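Local atomic coordinates of chitin deacetylase 1 (Bombyx mori, PDB entry 5ZNT), a protein that hydrolyses the N-acetamido groups of N-acetyl-D-glucosamine residues in chitin with the help of zinc, leaving chitosan and acetate. Residues Asn178-Pro183 / Phe254-Glu259; Asp244-Phe249 / Ala271-Asn276. All coordinates share one frame; numbering follows the deposited sequence.

Helix 243-258 serves both contacts, which lie with their centres 21 Å apart and do not touch each other. In contact 1 the last turn of that helix meets the loop 178-183; in contact 2 its beginning meets the short helix 271-276. Both are largely buried, though contact 1 reaches the surface at Asn178, and it covers about twice the area, 216 against 102 Å². The chemistry differs accordingly: contact 1 joins an amide to a guanidinium and lays a proline on a histidine ring, away from the annotated sites, whereas contact 2 is wholly apolar and runs toward the zinc side of the domain, through Trp273.

Contact 1: Asn178-Pro183 / Phe254-Glu259; sequences NPPLWP and FDRHYE. Unlike the reference sequence in segment 178-183: Pro180 (reference Arg), Trp182 (reference Cys).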
loop_
_atom_site.group_PDB
_atom_site.type_symbol
_atom_site.label_atom_id
_atom_site.label_comp_id
_atom_site.label_asym_id
_atom_site.label_seq_id
_atom_site.Cartn_x
_atom_site.Cartn_y
_atom_site.Cartn_z
ATOM N N ASN A 178 -5.515 12.721 -16.534
ATOM C CA ASN A 178 -6.758 12.119 -17.018
ATOM C C ASN A 178 -6.515 11.514 -18.393
ATOM O O ASN A 178 -6.222 12.255 -19.352
ATOM C CB ASN A 178 -7.881 13.146 -17.054
ATOM C CG ASN A 178 -8.290 13.577 -15.675
ATOM O OD1 ASN A 178 -8.844 12.785 -14.904
ATOM N ND2 ASN A 178 -8.007 14.828 -15.335
ATOM N N PRO A 179 -6.592 10.189 -18.536
ATOM C CA PRO A 179 -6.946 9.289 -17.432
ATOM C C PRO A 179 -5.778 9.040 -16.455
ATOM O O PRO A 179 -4.630 9.357 -16.793
ATOM C CB PRO A 179 -7.352 8.003 -18.157
ATOM C CG PRO A 179 -6.544 8.010 -19.415
ATOM C CD PRO A 179 -6.360 9.466 -19.799
ATOM N N PRO A 180 -6.077 8.518 -15.264
ATOM C CA PRO A 180 -5.004 8.102 -14.338
ATOM C C PRO A 180 -4.288 6.870 -14.869
ATOM O O PRO A 180 -4.670 6.281 -15.886
ATOM C CB PRO A 180 -5.750 7.805 -13.034
ATOM C CG PRO A 180 -7.144 7.407 -13.497
ATOM C CD PRO A 180 -7.421 8.298 -14.697
ATOM N N LEU A 181 -3.232 6.460 -14.157
ATOM C CA LEU A 181 -2.318 5.438 -14.659
ATOM C C LEU A 181 -2.576 4.092 -13.992
ATOM O O LEU A 181 -2.898 4.027 -12.801
ATOM C CB LEU A 181 -0.857 5.859 -14.442
ATOM C CG LEU A 181 -0.199 6.750 -15.507
ATOM C CD1 LEU A 181 -0.976 8.037 -15.716
ATOM C CD2 LEU A 181 1.255 7.069 -15.149
ATOM N N TRP A 182 -2.448 3.016 -14.776
ATOM C CA TRP A 182 -2.412 1.650 -14.280
ATOM C C TRP A 182 -1.028 1.358 -13.694
ATOM O O TRP A 182 -0.040 1.999 -14.078
ATOM C CB TRP A 182 -2.716 0.660 -15.415
ATOM C CG TRP A 182 -4.188 0.519 -15.667
ATOM C CD1 TRP A 182 -4.999 1.383 -16.371
ATOM C CD2 TRP A 182 -5.039 -0.529 -15.181
ATOM N NE1 TRP A 182 -6.303 0.919 -16.356
ATOM C CE2 TRP A 182 -6.347 -0.255 -15.643
ATOM C CE3 TRP A 182 -4.812 -1.694 -14.428
ATOM C CZ2 TRP A 182 -7.430 -1.081 -15.347
ATOM C CZ3 TRP A 182 -5.895 -2.512 -14.131
ATOM C CH2 TRP A 182 -7.185 -2.205 -14.599
ATOM N N PRO A 183 -0.924 0.395 -12.771
ATOM C CA PRO A 183 0.407 -0.053 -12.325
ATOM C C PRO A 183 1.264 -0.435 -13.521
ATOM O O PRO A 183 0.752 -0.746 -14.603
ATOM C CB PRO A 183 0.112 -1.277 -11.445
ATOM C CG PRO A 183 -1.286 -1.046 -10.939
ATOM C CD PRO A 183 -2.018 -0.300 -12.060
ATOM N N PHE A 254 -13.461 8.854 -7.624
ATOM C CA PHE A 254 -14.001 7.588 -8.103
ATOM C C PHE A 254 -14.448 7.716 -9.563
ATOM O O PHE A 254 -14.077 6.899 -10.412
ATOM C CB PHE A 254 -15.163 7.139 -7.211
ATOM C CG PHE A 254 -15.845 5.882 -7.705
ATOM C CD1 PHE A 254 -15.403 4.633 -7.299
ATOM C CD2 PHE A 254 -16.919 5.955 -8.591
ATOM C CE1 PHE A 254 -16.005 3.477 -7.768
ATOM C CE2 PHE A 254 -17.540 4.798 -9.057
ATOM C CZ PHE A 254 -17.090 3.567 -8.649
ATOM N N ASP A 255 -15.236 8.753 -9.875
ATOM C CA ASP A 255 -15.752 8.910 -11.236
ATOM C C ASP A 255 -14.626 9.101 -12.240
ATOM O O ASP A 255 -14.689 8.566 -13.355
ATOM C CB ASP A 255 -16.732 10.085 -11.314
ATOM C CG ASP A 255 -18.023 9.823 -10.569
ATOM O OD1 ASP A 255 -18.377 8.644 -10.344
ATOM O OD2 ASP A 255 -18.684 10.813 -10.190
ATOM N N ARG A 256 -13.583 9.860 -11.865
ATOM C CA ARG A 256 -12.436 10.038 -12.750
ATOM C C ARG A 256 -11.876 8.691 -13.192
ATOM O O ARG A 256 -11.541 8.497 -14.366
ATOM C CB ARG A 256 -11.344 10.868 -12.051
ATOM C CG ARG A 256 -11.608 12.389 -11.960
ATOM C CD ARG A 256 -10.361 13.153 -11.462
ATOM N NE ARG A 256 -9.154 12.664 -12.124
ATOM C CZ ARG A 256 -8.203 11.949 -11.527
ATOM N NH1 ARG A 256 -8.301 11.643 -10.230
ATOM N NH2 ARG A 256 -7.162 11.523 -12.238
ATOM N N HIS A 257 -11.775 7.733 -12.267
ATOM C CA HIS A 257 -11.262 6.423 -12.645
ATOM C C HIS A 257 -12.338 5.590 -13.340
ATOM O O HIS A 257 -12.104 5.015 -14.411
ATOM C CB HIS A 257 -10.737 5.693 -11.401
ATOM C CG HIS A 257 -9.454 6.254 -10.866
ATOM N ND1 HIS A 257 -8.297 5.510 -10.785
ATOM C CD2 HIS A 257 -9.146 7.484 -10.390
ATOM C CE1 HIS A 257 -7.323 6.263 -10.298
ATOM N NE2 HIS A 257 -7.813 7.462 -10.039
ATOM N N TYR A 258 -13.523 5.517 -12.728
ATOM C CA TYR A 258 -14.566 4.611 -13.198
ATOM C C TYR A 258 -15.050 4.979 -14.596
ATOM O O TYR A 258 -15.379 4.085 -15.384
ATOM C CB TYR A 258 -15.727 4.634 -12.217
ATOM C CG TYR A 258 -16.851 3.669 -12.500
ATOM C CD1 TYR A 258 -16.733 2.325 -12.180
ATOM C CD2 TYR A 258 -18.055 4.117 -13.047
ATOM C CE1 TYR A 258 -17.769 1.438 -12.406
ATOM C CE2 TYR A 258 -19.108 3.236 -13.294
ATOM C CZ TYR A 258 -18.954 1.900 -12.972
ATOM O OH TYR A 258 -19.967 1.006 -13.185
ATOM N N GLU A 259 -15.086 6.274 -14.922
ATOM C CA GLU A 259 -15.577 6.738 -16.215
ATOM C C GLU A 259 -14.482 6.835 -17.267
ATOM O O GLU A 259 -14.786 7.178 -18.412
ATOM C CB GLU A 259 -16.263 8.111 -16.091
ATOM C CG GLU A 259 -17.270 8.279 -14.943
ATOM C CD GLU A 259 -18.648 7.681 -15.202
ATOM O OE1 GLU A 259 -18.774 6.814 -16.096
ATOM O OE2 GLU A 259 -19.606 8.057 -14.474
#
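Asn178 meets Arg256 through its amide oxygen. Asn178 OD1 accepts a nearly straight bond from Arg256 NE at 2.8 Å, with the N-H...O angle at 164°, and a second, weak one from Arg256 NH2 at 3.4 Å. The oxygen lies at the edge of the guanidinium, close to its plane, while the amide plane stands steeply to it. A bend in the arginine chain at CD (chi3 44°) turns NE toward the asparagine. The grip is shared: NH2 also reaches Ser177 O, NH1 goes to Asn253 OD1, and Asn178 OD1 takes a further bond from Gln260 NE2. Putting an alanine in place of Arg256 removes the guanidinium, and would probably leave Ser177 O without that donor and Asn178 OD1 with Gln260 NE2 as the one remaining partner of those named.

After Pro179, which follows a cis peptide bond, Pro180 turns its ring toward the helix. This is a loop of the carbohydrate esterase 4 catalytic domain, between strands 173-174 and 184-185, laid against the C-terminal turn of helix 243-258. Pro180 differs from the reference sequence. Pro180 CG sits almost exactly over the centre of the His257 ring, 3.4 Å from the centroid and 8° off the normal, a CH-pi contact; Pro180 CB lies 3.5 Å from His257 CE1. The same Pro180 CB comes within 4.1 Å of Arg256 NH2, obliquely to the guanidinium. The histidine ring is tethered by its ND1, hydrogen-bonded to Ala263 O, and the backbone oxygen of Pro180 is bonded to Asn261 ND2.

Contact 2: Asp244-Phe249 / Ala271-Asn276; sequences DQFYNF and AAWLKN
Phe246 and Trp273 make a T-shaped pair: the six-membered ring of the tryptophan drives its edge into the face of the phenylalanine. The two belong to helices of the polysaccharide deacetylase domain, the NodB-type beta/alpha barrel-like catalytic part of this carbohydrate esterase 4 enzyme. Strand 265-270, a member of the parallel sheet, lies between helix 243-258 and the short helix 271-276 in the chain, and its Phe269 is touched by both Phe246 and Leu274, which ties both helices to the strand.

The backbones stay well apart, with Phe246 CA and Leu274 CA 11.2 Å from each other, and the large side chains span the interval. In both aromatic residues CG is anti to the backbone N (chi1 -172° for Phe246 and -176° for Trp273), which sends the rings out from their helices to meet from opposite directions. Their planes are nearly perpendicular, at 87°, and the centroids of the Phe246 ring and of the six-membered ring of Trp273 are 5.0 Å apart. The indole also stacks on Phe280 and touches Val234 and Asp235, so its position is set by more than the one phenylalanine. Its side chain lies about 10 Å from that of the zinc ligand Asp46 and about 12 Å from the metal itself, too far to take part in the coordination.

Leu274 has a smaller share. Its CB does not point at the facing helix, but the end of the side chain comes closer, and Leu274 CD2 approaches Phe246 CE2 at 4.5 Å, obliquely to the ring. The tighter approach belongs to the tryptophan: Trp273 CZ3 lies 3.7 Å from Phe246 CE2, while the neighbouring Trp273 CH2 stands over the centre of the phenylalanine ring, 3.7 Å above its plane.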
loop_
_atom_site.group_PDB
_atom_site.type_symbol
_atom_site.label_atom_id
_atom_site.label_comp_id
_atom_site.label_asym_id
_atom_site.label_seq_id
_atom_site.Cartn_x
_atom_site.Cartn_y
_atom_site.Cartn_z
ATOM N N ASP A 244 -18.660 16.615 4.227
ATOM C CA ASP A 244 -19.297 16.760 2.918
ATOM C C ASP A 244 -18.270 16.946 1.813
ATOM O O ASP A 244 -18.408 16.370 0.725
ATOM C CB ASP A 244 -20.269 17.939 2.916
ATOM C CG ASP A 244 -21.311 17.816 1.819
ATOM O OD1 ASP A 244 -22.133 16.871 1.911
ATOM O OD2 ASP A 244 -21.295 18.634 0.857
ATOM N N GLN A 245 -17.252 17.777 2.060
ATOM C CA GLN A 245 -16.201 17.963 1.062
ATOM C C GLN A 245 -15.492 16.647 0.767
ATOM O O GLN A 245 -15.216 16.332 -0.396
ATOM C CB GLN A 245 -15.189 19.010 1.531
ATOM C CG GLN A 245 -15.725 20.432 1.603
ATOM C CD GLN A 245 -14.769 21.394 2.316
ATOM O OE1 GLN A 245 -13.824 20.971 2.985
ATOM N NE2 GLN A 245 -15.031 22.699 2.183
ATOM N N PHE A 246 -15.181 15.881 1.819
ATOM C CA PHE A 246 -14.520 14.587 1.661
ATOM C C PHE A 246 -15.394 13.622 0.867
ATOM O O PHE A 246 -14.904 12.927 -0.033
ATOM C CB PHE A 246 -14.199 14.005 3.041
ATOM C CG PHE A 246 -13.334 12.756 3.005
ATOM C CD1 PHE A 246 -12.416 12.552 1.982
ATOM C CD2 PHE A 246 -13.439 11.802 3.996
ATOM C CE1 PHE A 246 -11.623 11.416 1.954
ATOM C CE2 PHE A 246 -12.641 10.643 3.966
ATOM C CZ PHE A 246 -11.746 10.463 2.940
ATOM N N TYR A 247 -16.693 13.583 1.177
ATOM C CA TYR A 247 -17.616 12.731 0.431
ATOM C C TYR A 247 -17.611 13.088 -1.056
ATOM O O TYR A 247 -17.426 12.218 -1.915
ATOM C CB TYR A 247 -19.017 12.827 1.050
ATOM C CG TYR A 247 -20.072 12.123 0.218
ATOM C CD1 TYR A 247 -20.225 10.736 0.267
ATOM C CD2 TYR A 247 -20.890 12.847 -0.650
ATOM C CE1 TYR A 247 -21.183 10.094 -0.521
ATOM C CE2 TYR A 247 -21.846 12.216 -1.442
ATOM C CZ TYR A 247 -21.986 10.852 -1.371
ATOM O OH TYR A 247 -22.925 10.261 -2.171
ATOM N N ASN A 248 -17.742 14.376 -1.388
ATOM C CA ASN A 248 -17.726 14.764 -2.800
ATOM C C ASN A 248 -16.367 14.492 -3.435
ATOM O O ASN A 248 -16.283 14.088 -4.598
ATOM C CB ASN A 248 -18.111 16.240 -2.942
ATOM C CG ASN A 248 -19.526 16.520 -2.440
ATOM O OD1 ASN A 248 -20.414 15.686 -2.582
ATOM N ND2 ASN A 248 -19.729 17.675 -1.838
ATOM N N PHE A 249 -15.291 14.691 -2.672
ATOM C CA PHE A 249 -13.949 14.381 -3.156
ATOM C C PHE A 249 -13.822 12.899 -3.520
ATOM O O PHE A 249 -13.275 12.547 -4.577
ATOM C CB PHE A 249 -12.958 14.805 -2.069
ATOM C CG PHE A 249 -11.559 14.313 -2.258
ATOM C CD1 PHE A 249 -10.641 15.058 -2.976
ATOM C CD2 PHE A 249 -11.147 13.131 -1.666
ATOM C CE1 PHE A 249 -9.340 14.631 -3.114
ATOM C CE2 PHE A 249 -9.834 12.687 -1.803
ATOM C CZ PHE A 249 -8.937 13.441 -2.526
ATOM N N ALA A 271 -4.294 6.306 9.743
ATOM C CA ALA A 271 -5.404 6.059 10.657
ATOM C C ALA A 271 -5.715 7.286 11.498
ATOM O O ALA A 271 -6.886 7.620 11.715
ATOM C CB ALA A 271 -5.079 4.879 11.567
ATOM N N ALA A 272 -4.679 7.975 11.983
ATOM C CA ALA A 272 -4.916 9.086 12.901
ATOM C C ALA A 272 -5.774 10.178 12.251
ATOM O O ALA A 272 -6.583 10.828 12.923
ATOM C CB ALA A 272 -3.573 9.655 13.373
ATOM N N TRP A 273 -5.595 10.402 10.944
ATOM C CA TRP A 273 -6.394 11.395 10.230
ATOM C C TRP A 273 -7.880 11.043 10.272
ATOM O O TRP A 273 -8.724 11.916 10.504
ATOM C CB TRP A 273 -5.888 11.509 8.793
ATOM C CG TRP A 273 -6.549 12.577 7.928
ATOM C CD1 TRP A 273 -6.196 13.907 7.834
ATOM C CD2 TRP A 273 -7.655 12.397 7.028
ATOM N NE1 TRP A 273 -7.011 14.550 6.925
ATOM C CE2 TRP A 273 -7.916 13.654 6.423
ATOM C CE3 TRP A 273 -8.445 11.295 6.667
ATOM C CZ2 TRP A 273 -8.931 13.834 5.479
ATOM C CZ3 TRP A 273 -9.449 11.478 5.739
ATOM C CH2 TRP A 273 -9.689 12.742 5.154
ATOM N N LEU A 274 -8.218 9.758 10.093
ATOM C CA LEU A 274 -9.611 9.327 10.225
ATOM C C LEU A 274 -10.071 9.382 11.676
ATOM O O LEU A 274 -11.192 9.812 11.967
ATOM C CB LEU A 274 -9.782 7.900 9.687
ATOM C CG LEU A 274 -9.707 7.762 8.174
ATOM C CD1 LEU A 274 -9.606 6.280 7.749
ATOM C CD2 LEU A 274 -10.921 8.474 7.497
ATOM N N LYS A 275 -9.227 8.937 12.598
ATOM C CA LYS A 275 -9.633 8.868 13.993
ATOM C C LYS A 275 -9.811 10.256 14.593
ATOM O O LYS A 275 -10.757 10.494 15.356
ATOM C CB LYS A 275 -8.617 8.063 14.796
ATOM C CG LYS A 275 -9.095 7.837 16.217
ATOM C CD LYS A 275 -8.229 6.867 16.951
ATOM C CE LYS A 275 -8.797 6.602 18.321
ATOM N NZ LYS A 275 -7.861 5.760 19.084
ATOM N N ASN A 276 -8.923 11.188 14.259
ATOM C CA ASN A 276 -8.982 12.499 14.888
ATOM C C ASN A 276 -10.064 13.384 14.295
ATOM O O ASN A 276 -10.348 14.450 14.851
ATOM C CB ASN A 276 -7.619 13.204 14.791
ATOM C CG ASN A 276 -6.509 12.447 15.535
ATOM O OD1 ASN A 276 -6.768 11.500 16.285
ATOM N ND2 ASN A 276 -5.276 12.866 15.327
#